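Local coordinates for phosphoribosyl-aminoimidazole carboxylase (PDB 3K5I), which probably catalyses the ATP-dependent carboxylation of 5-aminoimidazole ribonucleotide to its N5-carboxy form in purine biosynthesis, as an ATP-grasp enzyme, at residues Met38-Ala43 with Ser58-Ile63; Asn51-Asp56 with Arg77-Gln82; Arg175-Val180 with Glu232-Lys237; Cys351-Ser354 with Ser359-Leu362; Tyr363-Gly366 with Gly371-Met374. All coordinates share one frame; numbering follows the deposited sequence. Where two conformers were deposited one is given.

Contact 1 (Met38-Ala43 with Ser58-Ile63); sequences MLVESA and SPAKQI
V40 and E41 on helix 34-46 pack against A60 and I63 in the loop that follows strand 49-54. The setting is the preATP-grasp domain, with its parallel sheet, consistent with a Rossmann-type fold. Helix 34-46 is the crossover of a beta-alpha-beta unit formed with strands 26-30 and 49-54. The contact itself is apolar, and no hydrogen bond joins the two segments. V40 points at the loop and spreads its two methyls over it. CG2 of V40 meets CB of A60 at 3.8 Å. CG1 lies anti to the backbone N (chi1 -167°), and this carries it to the end of the turn, where V40 CG1 is 3.8 Å from the carbonyl I63 O. The I63 side chain comes in beside the valine, with CD1 of I63 4.0 Å from CB of V40. Polar groups are met by other partners. The loop is folded by a backbone bond from Q62 N to S58 O, 3.0 Å long. The backbone of A60 bonds to G32 in the glycine-rich loop, and I63 O accepts a bond from N44. The carboxylate of E41 forms a salt bridge with R45 of the second subunit, so this edge of the contact lies at the dimer interface. Lower on the same glutamate, the aliphatic part does the packing: I63 crosses it obliquely and sets its CD1 3.7 Å from E41 CG.

Contact 2 (Asn51-Asp56 with Arg77-Gln82); sequences NVLDAD and REAVRQ
L53 on strand 49-54 and V80 on helix 77-84 mark the nearest approach of the two backbones, with their CA atoms 7.3 Å apart. L53 points toward the helix. Its CG is anti to the backbone N (chi1 -180°), and the two methyls then divide the work. CD1 of L53 takes the methyl of the alanine, 3.8 Å from A79 CB. CD2 rests on the helix backbone at the peptide link between A79 and V80. There L53 CD2 is 3.5 Å from V80 N. The same methyl, L53 CD2, lies 3.6 Å from the carbonyl carbon A79 C. V80 adds a looser touch from the flank, with its CG2 4.1 Å from L53 CD2. The leucine methyls thus lie on the A79 methyl and the adjoining peptide link. No hydrogen bond crosses the contact, and all three touching residues are buried. L53 is flanked within the sheet by L30 and V70 of the two neighbouring strands. V52 lies on the other face of the strand and packs on K61. At the end of the strand, D54 OD2 accepts a bond from the backbone N of G32. Helix 99-105 lies next to helix 77-84. V80 packs on its A101, and R81, which points away from the strand, forms a salt bridge with E104. Helix 77-84 packs on the face of the parallel sheet that L53 faces, consistent with the alpha/beta layering of a Rossmann-type fold, here the preATP-grasp domain.

Contact 3 (Arg175-Val180 with Glu232-Lys237); sequences RGNFRV and EDSICK. With ADP (adenosine-5'-diphosphate), chain G; AIR (5-aminoimidazole ribonucleotide), chain I.
N177 and S234 touch where the segment R175-V180 passes the tip of a beta hairpin, and two ligands lie beside them. R175 comes first and turns away from the hairpin. Its chain is extended from CG to NE and brings the guanidinium edge-on to the phosphate of AIR. NH1 of R175 donates to AIR O6 at 2.8 Å, and NH2 of R175 donates to AIR O7 at 2.7 Å. This two-nitrogen grip should fix the rotation of the guanidinium. G176 leads into strand 177-180. N177 points at the hairpin and gives the direct link: ND2 of N177 donates to S234 OG at 2.8 Å. The bond is bent (133°), and the hydroxyl is tilted 30° from the amide plane. The same ND2 of N177 makes a weak bond to ADP O5', 3.1 Å away. OG of S234 lies 3.1 Å from ADP O4', so amide and hydroxyl both border the ribose end of the nucleotide. S234 can reach it from the type I' turn E232-I235. F178 points the other way, and V180 follows onto L163 and L165. The nucleotide site is that of an ATP-grasp domain, bordered by parts of two sheets. Strand 177-180 is an outer strand of the four-stranded sheet, next to strand 163-167 and packed on helix 186-192. The turn joins strands 221-232 and 235-241 of the eight-stranded sheet.

Contact 4 (Cys351-Ser354 with Ser359-Leu362); sequences CALS and SIHL
A352 of helix 344-352 and the following L353 close over the side chain of I360 on strand 358-362. This is the tight part. I360 points at the helix, and its CG1 is anti to its own carbonyl carbon (chi1 -57°), which sends the ethyl arm toward them. CD1 of I360 ends against the peptide link between A352 and L353. I360 CD1 is 3.5 Å from L353 N and 3.6 Å from the carbonyl carbon A352 C. The methyl of A352 points back at the strand, with A352 CB 3.7 Å from I360 CG1. L353 starts in the other direction, away from the strand. Its branch still returns to the isoleucine, crossing it at about a right angle, and L353 CD2 lies 3.7 Å from I360 CD1. One methyl is thus held by main chain and side chain together. All three of these residues are buried, and no hydrogen bond joins the segments. The contact thins out along the chain. S354 points away and is exposed, and it has no part in the packing. Nearby, R313 of the second subunit packs on I360 and makes a weak bond to L353 O. On the strand, H361 takes no part in this packing; its ring stacks on H376 and its NE2 bonds to E301. The strand is one of the two edge strands of its antiparallel sheet within this chain. Beside it runs strand 373-380, whose I377 touches both A352 and I360, while L394 of helix 384-399 covers A352 and C351.

Contact 5 (Tyr363-Gly366 with Gly371-Met374); sequences YSKG and GRKM. With AIR (5-aminoimidazole ribonucleotide), chain I.
K365 lies across one face of the R372 guanidinium, and the AIR phosphate lies at the guanidinium's edge. The two side chains cross at a slant, with K365 CE 3.4 Å from R372 NE. R372 is extended from CG to NE and meets the phosphate with two nearly straight bonds. NE of R372 donates to AIR O6 at 2.8 Å (167°), and NH2 of R372 donates to AIR O8 at 2.8 Å (164°). K365 bends at chi3 (63°), and the kink turns its amine onto the same oxygen, K365 NZ to AIR O6 being 2.8 Å. O6 takes bonds from both residues, and from R175 as well, and its negative charge probably offsets their positive ones. NZ of K365 also bonds to Q34. The third nitrogen of the arginine, NH1, makes a weak bond back to K365 O across the contact. The segments form the two ends of the connection between the adjacent antiparallel strands 358-362 and 373-380, a beta hairpin, with K365 and R372 in the AIR pocket. At the strand end of the loop, Y363 N donates to M374 O at 3.1 Å. Water 1 donates to this carbonyl too and accepts from K365 N. The Y363 ring sets its edge toward strand 373-380, with CD1 of Y363 3.6 Å from K373 O, and its hydroxyl bonds to H376. K373 runs out extended the other way, to N294 and D173. M374 folds back, bent at both chi2 and chi3, and its methyl CE comes to 3.5 Å from G366 O and 3.9 Å from K365 CB.

Near the N terminus, contacts 1 and 2 cross, because 51-56 lies between the two segments of contact 1 and 77-82 follows both. Each closes a loop in the preATP-grasp domain, and K61 joins them through A55 O. Contact 3 comes next in series and closes a loop of 51 residues in the ATP-grasp domain. Contacts 4 and 5 are short closures set end to end: strand 358-362 ends contact 4 and runs straight into contact 5. Contact 5 ties the parts together. P59 of contact 1 packs on K365, and R175 of contact 3 lies against R372. Contacts 3 and 5 both hold AIR, and contacts 1, 4 and 5 reach the second subunit.

Contact 1 (Met38-Ala43 with Ser58-Ile63)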
# COMPACT_ATOMS: atom_id res chain seq x y z
N MET A 38 5.63 0.37 8.04
CA MET A 38 4.83 1.18 7.14
C MET A 38 5.80 2.13 6.48
O MET A 38 5.69 2.46 5.29
CB MET A 38 3.68 1.87 7.88
CG MET A 38 2.63 0.79 7.95
SD MET A 38 1.10 1.17 8.79
CE MET A 38 1.63 1.29 10.34
N LEU A 39 6.80 2.55 7.24
CA LEU A 39 7.77 3.44 6.60
C LEU A 39 8.44 2.73 5.40
O LEU A 39 8.55 3.35 4.35
CB LEU A 39 8.77 4.04 7.60
CG LEU A 39 9.51 5.26 7.03
CD1 LEU A 39 8.77 6.61 6.93
CD2 LEU A 39 10.85 5.46 7.70
N VAL A 40 8.86 1.48 5.55
CA VAL A 40 9.50 0.68 4.49
C VAL A 40 8.49 0.48 3.37
O VAL A 40 8.83 0.65 2.20
CB VAL A 40 10.08 -0.68 4.97
CG1 VAL A 40 11.04 -1.38 3.92
CG2 VAL A 40 10.90 -0.41 6.21
N GLU A 41 7.24 0.18 3.65
CA GLU A 41 6.46 0.12 2.43
C GLU A 41 6.66 1.41 1.63
O GLU A 41 6.87 1.42 0.40
CB GLU A 41 5.00 0.05 2.77
CG GLU A 41 4.85 -0.92 3.93
CD GLU A 41 3.38 -1.07 4.30
OE1 GLU A 41 2.67 -0.06 4.23
OE2 GLU A 41 2.84 -2.15 4.58
N SER A 42 6.57 2.54 2.32
CA SER A 42 6.72 3.81 1.57
C SER A 42 8.09 3.92 0.94
O SER A 42 8.20 4.50 -0.12
CB SER A 42 6.57 4.99 2.53
OG SER A 42 5.20 5.16 2.85
N ALA A 43 9.13 3.37 1.57
CA ALA A 43 10.48 3.49 1.04
C ALA A 43 10.67 2.74 -0.27
O ALA A 43 11.31 3.20 -1.25
CB ALA A 43 11.59 3.18 2.22
N SER A 58 12.49 -8.56 12.19
CA SER A 58 11.40 -7.79 12.75
C SER A 58 10.47 -7.36 11.60
O SER A 58 10.83 -7.50 10.42
CB SER A 58 11.93 -6.64 13.59
OG SER A 58 12.53 -5.70 12.74
N PRO A 59 9.29 -6.83 11.96
CA PRO A 59 8.29 -6.38 10.99
C PRO A 59 8.69 -5.62 9.75
O PRO A 59 8.15 -5.85 8.66
CB PRO A 59 7.25 -5.64 11.79
CG PRO A 59 7.30 -6.47 13.09
CD PRO A 59 8.81 -6.62 13.34
N ALA A 60 9.73 -4.81 9.93
CA ALA A 60 10.24 -3.99 8.84
C ALA A 60 11.30 -4.61 7.97
O ALA A 60 11.40 -4.37 6.77
CB ALA A 60 10.55 -2.51 9.32
N LYS A 61 12.06 -5.49 8.60
CA LYS A 61 13.13 -6.20 7.92
C LYS A 61 12.47 -7.20 6.99
O LYS A 61 12.97 -7.38 5.88
CB LYS A 61 13.94 -6.95 8.96
CG LYS A 61 14.72 -6.01 9.87
CD LYS A 61 15.76 -6.97 10.57
CE LYS A 61 16.94 -6.16 11.14
NZ LYS A 61 16.93 -6.23 12.59
N GLN A 62 11.35 -7.77 7.46
CA GLN A 62 10.53 -8.72 6.76
C GLN A 62 10.15 -8.36 5.33
O GLN A 62 9.94 -9.29 4.51
CB GLN A 62 9.31 -9.12 7.56
CG GLN A 62 9.69 -9.76 8.87
CD GLN A 62 8.42 -10.20 9.58
OE1 GLN A 62 7.36 -10.45 8.98
NE2 GLN A 62 8.50 -10.22 10.89
N ILE A 63 10.18 -7.06 5.02
CA ILE A 63 9.83 -6.55 3.66
C ILE A 63 10.89 -5.70 3.00
O ILE A 63 10.61 -4.79 2.22
CB ILE A 63 8.43 -5.82 3.66
CG1 ILE A 63 8.46 -4.57 4.58
CG2 ILE A 63 7.36 -6.75 4.26
CD1 ILE A 63 7.46 -3.51 4.08

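Contact 2 (Asn51-Asp56 with Arg77-Gln82)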
# COMPACT_ATOMS: atom_id res chain seq x y z
N ASN A 51 17.85 0.89 5.92
CA ASN A 51 18.54 -0.10 6.80
C ASN A 51 17.88 -0.03 8.16
O ASN A 51 17.79 1.02 8.76
CB ASN A 51 20.00 0.17 7.08
CG ASN A 51 20.74 0.31 5.80
OD1 ASN A 51 20.34 -0.32 4.84
ND2 ASN A 51 21.69 1.22 5.74
N VAL A 52 17.41 -1.13 8.70
CA VAL A 52 16.70 -1.08 9.99
C VAL A 52 17.42 -1.55 11.24
O VAL A 52 18.11 -2.53 11.21
CB VAL A 52 15.55 -2.15 9.80
CG1 VAL A 52 14.48 -2.14 10.85
CG2 VAL A 52 14.91 -1.97 8.46
N LEU A 53 17.26 -0.83 12.34
CA LEU A 53 17.90 -1.32 13.55
C LEU A 53 16.83 -1.96 14.48
O LEU A 53 15.90 -1.29 14.97
CB LEU A 53 18.68 -0.21 14.28
CG LEU A 53 19.41 -0.63 15.57
CD1 LEU A 53 20.26 -1.90 15.53
CD2 LEU A 53 20.17 0.52 16.25
N ASP A 54 16.92 -3.26 14.71
CA ASP A 54 15.98 -3.92 15.61
C ASP A 54 16.26 -5.43 15.63
O ASP A 54 17.27 -5.87 15.08
CB ASP A 54 14.54 -3.62 15.18
CG ASP A 54 13.54 -3.92 16.30
OD1 ASP A 54 13.81 -4.77 17.19
OD2 ASP A 54 12.51 -3.23 16.26
N ALA A 55 15.43 -6.24 16.26
CA ALA A 55 15.72 -7.67 16.22
C ALA A 55 15.68 -8.22 14.78
O ALA A 55 15.15 -7.61 13.87
CB ALA A 55 14.73 -8.39 17.04
N ASP A 56 16.30 -9.37 14.55
CA ASP A 56 16.31 -9.95 13.21
C ASP A 56 14.94 -10.38 12.86
O ASP A 56 14.19 -10.82 13.74
CB ASP A 56 17.20 -11.19 13.03
CG ASP A 56 18.63 -10.80 12.94
OD1 ASP A 56 18.99 -9.60 12.74
OD2 ASP A 56 19.35 -11.79 13.08
N ARG A 77 23.80 1.45 22.35
CA ARG A 77 24.96 2.30 22.00
C ARG A 77 25.76 2.04 20.72
O ARG A 77 25.86 2.93 19.88
CB ARG A 77 25.98 2.25 23.14
CG ARG A 77 26.95 3.41 23.27
CD ARG A 77 26.25 4.76 23.13
NE ARG A 77 26.85 5.66 24.10
CZ ARG A 77 26.30 6.00 25.26
NH1 ARG A 77 25.08 5.64 25.73
NH2 ARG A 77 27.11 6.77 25.95
N GLU A 78 26.33 0.84 20.62
CA GLU A 78 27.13 0.35 19.50
C GLU A 78 26.35 -0.14 18.26
O GLU A 78 26.89 -0.19 17.16
CB GLU A 78 28.09 -0.77 19.97
CG GLU A 78 29.34 -0.30 20.77
CD GLU A 78 29.94 1.07 20.41
OE1 GLU A 78 30.30 1.30 19.23
OE2 GLU A 78 30.05 1.96 21.31
N ALA A 79 25.08 -0.51 18.46
CA ALA A 79 24.18 -0.97 17.41
C ALA A 79 23.70 0.32 16.76
O ALA A 79 23.76 0.45 15.52
CB ALA A 79 23.03 -1.72 18.10
N VAL A 80 23.32 1.29 17.62
CA VAL A 80 22.85 2.64 17.22
C VAL A 80 23.94 3.28 16.30
O VAL A 80 23.64 3.80 15.21
CB VAL A 80 22.29 3.58 18.43
CG1 VAL A 80 22.02 5.02 18.00
CG2 VAL A 80 21.04 3.11 19.30
N ARG A 81 25.22 3.18 16.70
CA ARG A 81 26.41 3.72 15.99
C ARG A 81 26.81 3.02 14.67
O ARG A 81 27.25 3.57 13.69
CB ARG A 81 27.57 3.62 16.99
CG ARG A 81 28.68 4.65 16.86
CD ARG A 81 29.94 4.42 17.76
NE ARG A 81 30.79 5.61 17.66
CZ ARG A 81 30.72 6.68 18.45
NH1 ARG A 81 31.52 7.71 18.25
NH2 ARG A 81 29.85 6.73 19.46
N GLN A 82 26.66 1.71 14.69
CA GLN A 82 26.89 0.95 13.50
C GLN A 82 25.79 1.44 12.52
O GLN A 82 26.10 1.95 11.45
CB GLN A 82 26.65 -0.54 13.81
CG GLN A 82 26.72 -1.35 12.54
CD GLN A 82 28.08 -1.19 11.90
OE1 GLN A 82 29.06 -0.92 12.60
NE2 GLN A 82 28.17 -1.38 10.56

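Contact 3 (Arg175-Val180 with Glu232-Lys237)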
# COMPACT_ATOMS: atom_id res chain seq x y z
N ARG A 175 1.28 1.26 28.15
CA ARG A 175 2.21 0.43 28.88
C ARG A 175 2.84 0.96 30.16
O ARG A 175 3.36 0.15 30.92
CB ARG A 175 3.19 -0.31 27.98
CG ARG A 175 2.55 -1.41 27.12
CD ARG A 175 3.56 -1.75 26.03
NE ARG A 175 3.03 -2.36 24.80
CZ ARG A 175 3.78 -3.07 23.95
NH1 ARG A 175 3.37 -3.57 22.77
NH2 ARG A 175 5.06 -3.20 24.22
N GLY A 176 2.83 2.28 30.41
CA GLY A 176 3.39 2.88 31.64
C GLY A 176 2.31 3.75 32.31
O GLY A 176 2.59 4.68 33.02
N ASN A 177 1.04 3.45 32.09
CA ASN A 177 -0.06 4.23 32.67
C ASN A 177 -0.81 3.35 33.68
O ASN A 177 -0.89 2.14 33.53
CB ASN A 177 -1.05 4.57 31.52
CG ASN A 177 -0.76 5.92 30.82
OD1 ASN A 177 0.39 6.33 30.64
ND2 ASN A 177 -1.81 6.62 30.43
N PHE A 178 -1.35 3.97 34.72
CA PHE A 178 -2.11 3.21 35.69
C PHE A 178 -3.03 4.16 36.40
O PHE A 178 -2.61 5.02 37.17
CB PHE A 178 -1.27 2.48 36.70
CG PHE A 178 -2.04 1.44 37.48
CD1 PHE A 178 -1.94 0.09 37.14
CD2 PHE A 178 -2.83 1.80 38.56
CE1 PHE A 178 -2.61 -0.91 37.84
CE2 PHE A 178 -3.50 0.82 39.30
CZ PHE A 178 -3.42 -0.56 38.92
N ARG A 179 -4.31 3.94 36.10
CA ARG A 179 -5.39 4.70 36.70
C ARG A 179 -5.48 4.41 38.19
O ARG A 179 -5.59 3.25 38.61
CB ARG A 179 -6.74 4.22 36.18
CG ARG A 179 -7.77 5.29 36.62
CD ARG A 179 -9.04 5.35 35.75
NE ARG A 179 -10.21 5.61 36.59
CZ ARG A 179 -11.38 6.12 36.21
NH1 ARG A 179 -12.32 6.32 37.13
NH2 ARG A 179 -11.60 6.40 34.93
N VAL A 180 -5.43 5.47 38.99
CA VAL A 180 -5.52 5.29 40.43
C VAL A 180 -6.89 5.91 40.80
O VAL A 180 -7.06 7.08 40.58
CB VAL A 180 -4.36 6.04 41.08
CG1 VAL A 180 -4.38 5.70 42.55
CG2 VAL A 180 -3.01 5.67 40.42
N GLU A 232 -9.00 3.08 25.02
CA GLU A 232 -9.56 2.25 26.10
C GLU A 232 -8.42 1.55 26.81
O GLU A 232 -7.55 0.93 26.17
CB GLU A 232 -10.71 1.30 25.77
CG GLU A 232 -10.88 0.86 24.33
CD GLU A 232 -11.24 -0.62 24.23
OE1 GLU A 232 -12.46 -0.93 24.21
OE2 GLU A 232 -10.33 -1.47 24.21
N ASP A 233 -8.45 1.69 28.13
CA ASP A 233 -7.44 1.16 29.01
C ASP A 233 -6.19 1.84 28.59
O ASP A 233 -5.14 1.24 28.61
CB ASP A 233 -7.22 -0.34 28.87
CG ASP A 233 -8.44 -1.10 29.27
OD1 ASP A 233 -8.73 -2.17 28.69
OD2 ASP A 233 -9.08 -0.55 30.18
N SER A 234 -6.29 3.12 28.25
CA SER A 234 -5.05 3.83 27.88
C SER A 234 -4.48 3.46 26.48
O SER A 234 -3.42 3.89 26.09
CB SER A 234 -4.01 3.66 28.99
OG SER A 234 -3.81 4.85 29.72
N ILE A 235 -5.16 2.65 25.69
CA ILE A 235 -4.61 2.31 24.37
C ILE A 235 -5.51 2.84 23.27
O ILE A 235 -6.70 2.81 23.44
CB ILE A 235 -4.54 0.77 24.19
CG1 ILE A 235 -4.00 0.12 25.45
CG2 ILE A 235 -3.98 0.34 22.82
CD1 ILE A 235 -4.10 -1.46 25.48
N CYS A 236 -4.99 3.26 22.12
CA CYS A 236 -5.87 3.74 21.07
C CYS A 236 -6.65 2.54 20.52
O CYS A 236 -6.14 1.41 20.35
CB CYS A 236 -5.03 4.36 19.96
SG CYS A 236 -5.96 4.88 18.46
N LYS A 237 -7.89 2.84 20.18
CA LYS A 237 -8.78 1.83 19.66
C LYS A 237 -9.30 2.22 18.28
O LYS A 237 -9.10 1.50 17.29
CB LYS A 237 -9.91 1.56 20.66
CG LYS A 237 -10.90 0.50 20.21
CD LYS A 237 -11.97 0.37 21.29
CE LYS A 237 -13.33 -0.11 20.80
NZ LYS A 237 -14.32 -0.01 21.92
PB ADP G . 0.95 6.45 26.05
O1B ADP G . 1.25 5.07 26.49
O2B ADP G . 2.37 6.87 25.76
O3B ADP G . 0.23 7.07 24.81
PA ADP G . -0.76 8.61 27.25
O1A ADP G . -1.03 9.20 25.94
O2A ADP G . -0.40 9.70 28.22
O3A ADP G . 0.30 7.40 27.18
O5' ADP G . -2.21 8.04 27.66
C5' ADP G . -3.00 7.26 26.76
C4' ADP G . -4.46 7.62 26.93
O4' ADP G . -4.85 7.42 28.31
C3' ADP G . -4.88 9.06 26.72
O3' ADP G . -5.31 9.12 25.35
C2' ADP G . -6.16 9.24 27.56
O2' ADP G . -7.22 8.34 27.12
C1' ADP G . -5.65 8.47 28.75
N9 ADP G . -5.07 9.45 29.66
C8 ADP G . -3.76 9.82 29.66
N7 ADP G . -3.55 10.86 30.50
C5 ADP G . -4.79 11.04 31.07
C6 ADP G . -5.18 11.92 32.14
N6 ADP G . -4.65 12.79 32.79
N1 ADP G . -6.50 11.87 32.48
C2 ADP G . -7.41 10.98 31.94
N3 ADP G . -7.02 10.11 31.04
C4 ADP G . -5.75 10.17 30.61
N1 AIR I . 5.67 2.22 18.36
C2 AIR I . 6.67 3.10 18.68
N3 AIR I . 6.40 3.93 19.68
C4 AIR I . 5.10 3.58 20.01
C5 AIR I . 4.63 2.54 19.22
N6 AIR I . 3.43 1.87 19.21
C1' AIR I . 5.58 1.10 17.40
C2' AIR I . 6.85 0.90 16.54
C3' AIR I . 7.65 0.21 17.65
C4' AIR I . 6.62 -0.85 18.06
O4' AIR I . 5.45 -0.03 18.24
O2' AIR I . 6.76 0.21 15.28
O3' AIR I . 8.90 -0.22 17.14
C5' AIR I . 6.63 -2.28 18.57
O5' AIR I . 5.76 -2.49 19.72
P AIR I . 5.75 -3.95 20.40
O6 AIR I . 4.25 -4.59 20.35
O7 AIR I . 6.23 -3.67 21.78
O8 AIR I . 6.69 -4.83 19.60

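Contact 4 (Cys351-Ser354 with Ser359-Leu362)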
# COMPACT_ATOMS: atom_id res chain seq x y z
N CYS A 351 -12.78 -11.30 10.07
CA CYS A 351 -14.05 -10.65 9.95
C CYS A 351 -13.91 -9.44 9.01
O CYS A 351 -14.81 -9.17 8.18
CB CYS A 351 -14.38 -10.13 11.34
SG CYS A 351 -15.87 -9.08 11.21
N ALA A 352 -12.76 -8.76 9.13
CA ALA A 352 -12.49 -7.58 8.30
C ALA A 352 -12.51 -7.94 6.82
O ALA A 352 -12.81 -7.08 5.97
CB ALA A 352 -11.13 -6.96 8.69
N LEU A 353 -12.17 -9.20 6.49
CA LEU A 353 -12.16 -9.59 5.08
C LEU A 353 -13.53 -9.33 4.50
O LEU A 353 -13.70 -9.14 3.28
CB LEU A 353 -11.86 -11.07 4.94
CG LEU A 353 -10.42 -11.49 5.10
CD1 LEU A 353 -10.46 -13.04 5.11
CD2 LEU A 353 -9.51 -10.96 4.00
N SER A 354 -14.55 -9.33 5.35
CA SER A 354 -15.88 -9.10 4.80
C SER A 354 -16.47 -7.73 4.99
O SER A 354 -17.64 -7.57 4.70
CB SER A 354 -16.90 -9.96 5.55
OG SER A 354 -16.91 -11.28 5.07
N SER A 359 -9.56 -1.85 4.62
CA SER A 359 -8.21 -2.20 4.22
C SER A 359 -7.57 -2.83 5.43
O SER A 359 -7.54 -2.21 6.49
CB SER A 359 -7.48 -0.92 3.76
OG SER A 359 -6.07 -1.02 3.78
N ILE A 360 -7.08 -4.05 5.25
CA ILE A 360 -6.47 -4.77 6.35
C ILE A 360 -4.95 -4.69 6.42
O ILE A 360 -4.31 -4.90 5.43
CB ILE A 360 -6.85 -6.27 6.30
CG1 ILE A 360 -8.39 -6.45 6.32
CG2 ILE A 360 -6.04 -7.02 7.34
CD1 ILE A 360 -9.14 -7.59 5.60
N HIS A 361 -4.39 -4.39 7.59
CA HIS A 361 -2.96 -4.30 7.77
C HIS A 361 -2.62 -5.10 8.97
O HIS A 361 -2.90 -4.64 10.09
CB HIS A 361 -2.58 -2.84 8.12
CG HIS A 361 -2.88 -1.86 7.03
ND1 HIS A 361 -1.87 -1.25 6.31
CD2 HIS A 361 -4.05 -1.40 6.53
CE1 HIS A 361 -2.42 -0.47 5.40
NE2 HIS A 361 -3.73 -0.54 5.50
N LEU A 362 -1.94 -6.23 8.76
CA LEU A 362 -1.46 -7.05 9.88
C LEU A 362 0.03 -6.70 9.92
O LEU A 362 0.71 -6.58 8.89
CB LEU A 362 -1.56 -8.55 9.57
CG LEU A 362 -3.03 -8.95 9.53
CD1 LEU A 362 -3.31 -10.32 8.90
CD2 LEU A 362 -3.53 -8.88 10.98

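Contact 5 (Tyr363-Gly366 with Gly371-Met374)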
# COMPACT_ATOMS: atom_id res chain seq x y z
N TYR A 363 0.54 -6.58 11.15
CA TYR A 363 1.93 -6.25 11.45
C TYR A 363 3.03 -7.32 11.38
O TYR A 363 4.21 -6.94 11.50
CB TYR A 363 2.03 -5.61 12.84
CG TYR A 363 1.21 -4.31 12.85
CD1 TYR A 363 0.82 -3.71 14.04
CD2 TYR A 363 0.80 -3.69 11.65
CE1 TYR A 363 -0.01 -2.57 14.01
CE2 TYR A 363 -0.01 -2.51 11.63
CZ TYR A 363 -0.40 -1.95 12.82
OH TYR A 363 -1.18 -0.77 12.89
N SER A 364 2.70 -8.60 11.13
CA SER A 364 3.71 -9.67 11.10
C SER A 364 4.44 -9.63 12.48
O SER A 364 5.65 -9.86 12.53
CB SER A 364 4.72 -9.54 9.92
OG SER A 364 5.14 -10.82 9.41
N LYS A 365 3.75 -9.34 13.60
CA LYS A 365 4.40 -9.24 14.95
C LYS A 365 4.69 -10.45 15.86
O LYS A 365 5.31 -10.37 16.94
CB LYS A 365 3.83 -8.05 15.77
CG LYS A 365 4.41 -6.68 15.36
CD LYS A 365 3.60 -5.51 15.92
CE LYS A 365 3.64 -5.53 17.46
NZ LYS A 365 3.02 -4.21 17.82
N GLY A 366 4.20 -11.59 15.42
CA GLY A 366 4.44 -12.83 16.17
C GLY A 366 3.37 -13.18 17.18
O GLY A 366 2.18 -13.20 16.85
N GLY A 371 -3.54 -6.83 24.63
CA GLY A 371 -3.27 -5.40 24.65
C GLY A 371 -2.23 -5.05 23.57
O GLY A 371 -2.04 -3.87 23.30
N ARG A 372 -1.56 -6.05 22.98
CA ARG A 372 -0.55 -5.80 21.95
C ARG A 372 -1.21 -5.46 20.63
O ARG A 372 -2.12 -6.16 20.14
CB ARG A 372 0.49 -6.92 21.77
CG ARG A 372 1.93 -6.57 21.43
CD ARG A 372 2.75 -7.79 20.95
NE ARG A 372 4.00 -7.36 20.29
CZ ARG A 372 4.87 -8.09 19.60
NH1 ARG A 372 4.68 -9.39 19.52
NH2 ARG A 372 5.93 -7.51 19.02
N LYS A 373 -0.68 -4.35 20.10
CA LYS A 373 -1.07 -3.83 18.80
C LYS A 373 -0.48 -4.77 17.73
O LYS A 373 0.73 -4.80 17.46
CB LYS A 373 -0.60 -2.38 18.52
CG LYS A 373 -1.30 -1.31 19.35
CD LYS A 373 -0.77 0.08 19.04
CE LYS A 373 -1.42 1.10 20.00
NZ LYS A 373 -0.83 2.49 19.80
N MET A 374 -1.40 -5.50 17.12
CA MET A 374 -1.09 -6.48 16.13
C MET A 374 -1.41 -6.21 14.68
O MET A 374 -0.98 -6.96 13.78
CB MET A 374 -1.94 -7.67 16.60
CG MET A 374 -1.56 -8.17 18.02
SD MET A 374 0.18 -8.50 18.29
CE MET A 374 0.78 -9.96 17.20
N1 AIR I . 5.67 2.22 18.36
C2 AIR I . 6.67 3.10 18.68
N3 AIR I . 6.40 3.93 19.68
C4 AIR I . 5.10 3.58 20.01
C5 AIR I . 4.63 2.54 19.22
N6 AIR I . 3.43 1.87 19.21
C1' AIR I . 5.58 1.10 17.40
C2' AIR I . 6.85 0.90 16.54
C3' AIR I . 7.65 0.21 17.65
C4' AIR I . 6.62 -0.85 18.06
O4' AIR I . 5.45 -0.03 18.24
O2' AIR I . 6.76 0.21 15.28
O3' AIR I . 8.90 -0.22 17.14
C5' AIR I . 6.63 -2.28 18.57
O5' AIR I . 5.76 -2.49 19.72
P AIR I . 5.75 -3.95 20.40
O6 AIR I . 4.25 -4.59 20.35
O7 AIR I . 6.23 -3.67 21.78
O8 AIR I . 6.69 -4.83 19.60
O HOH W 1 1.15 -8.87 13.94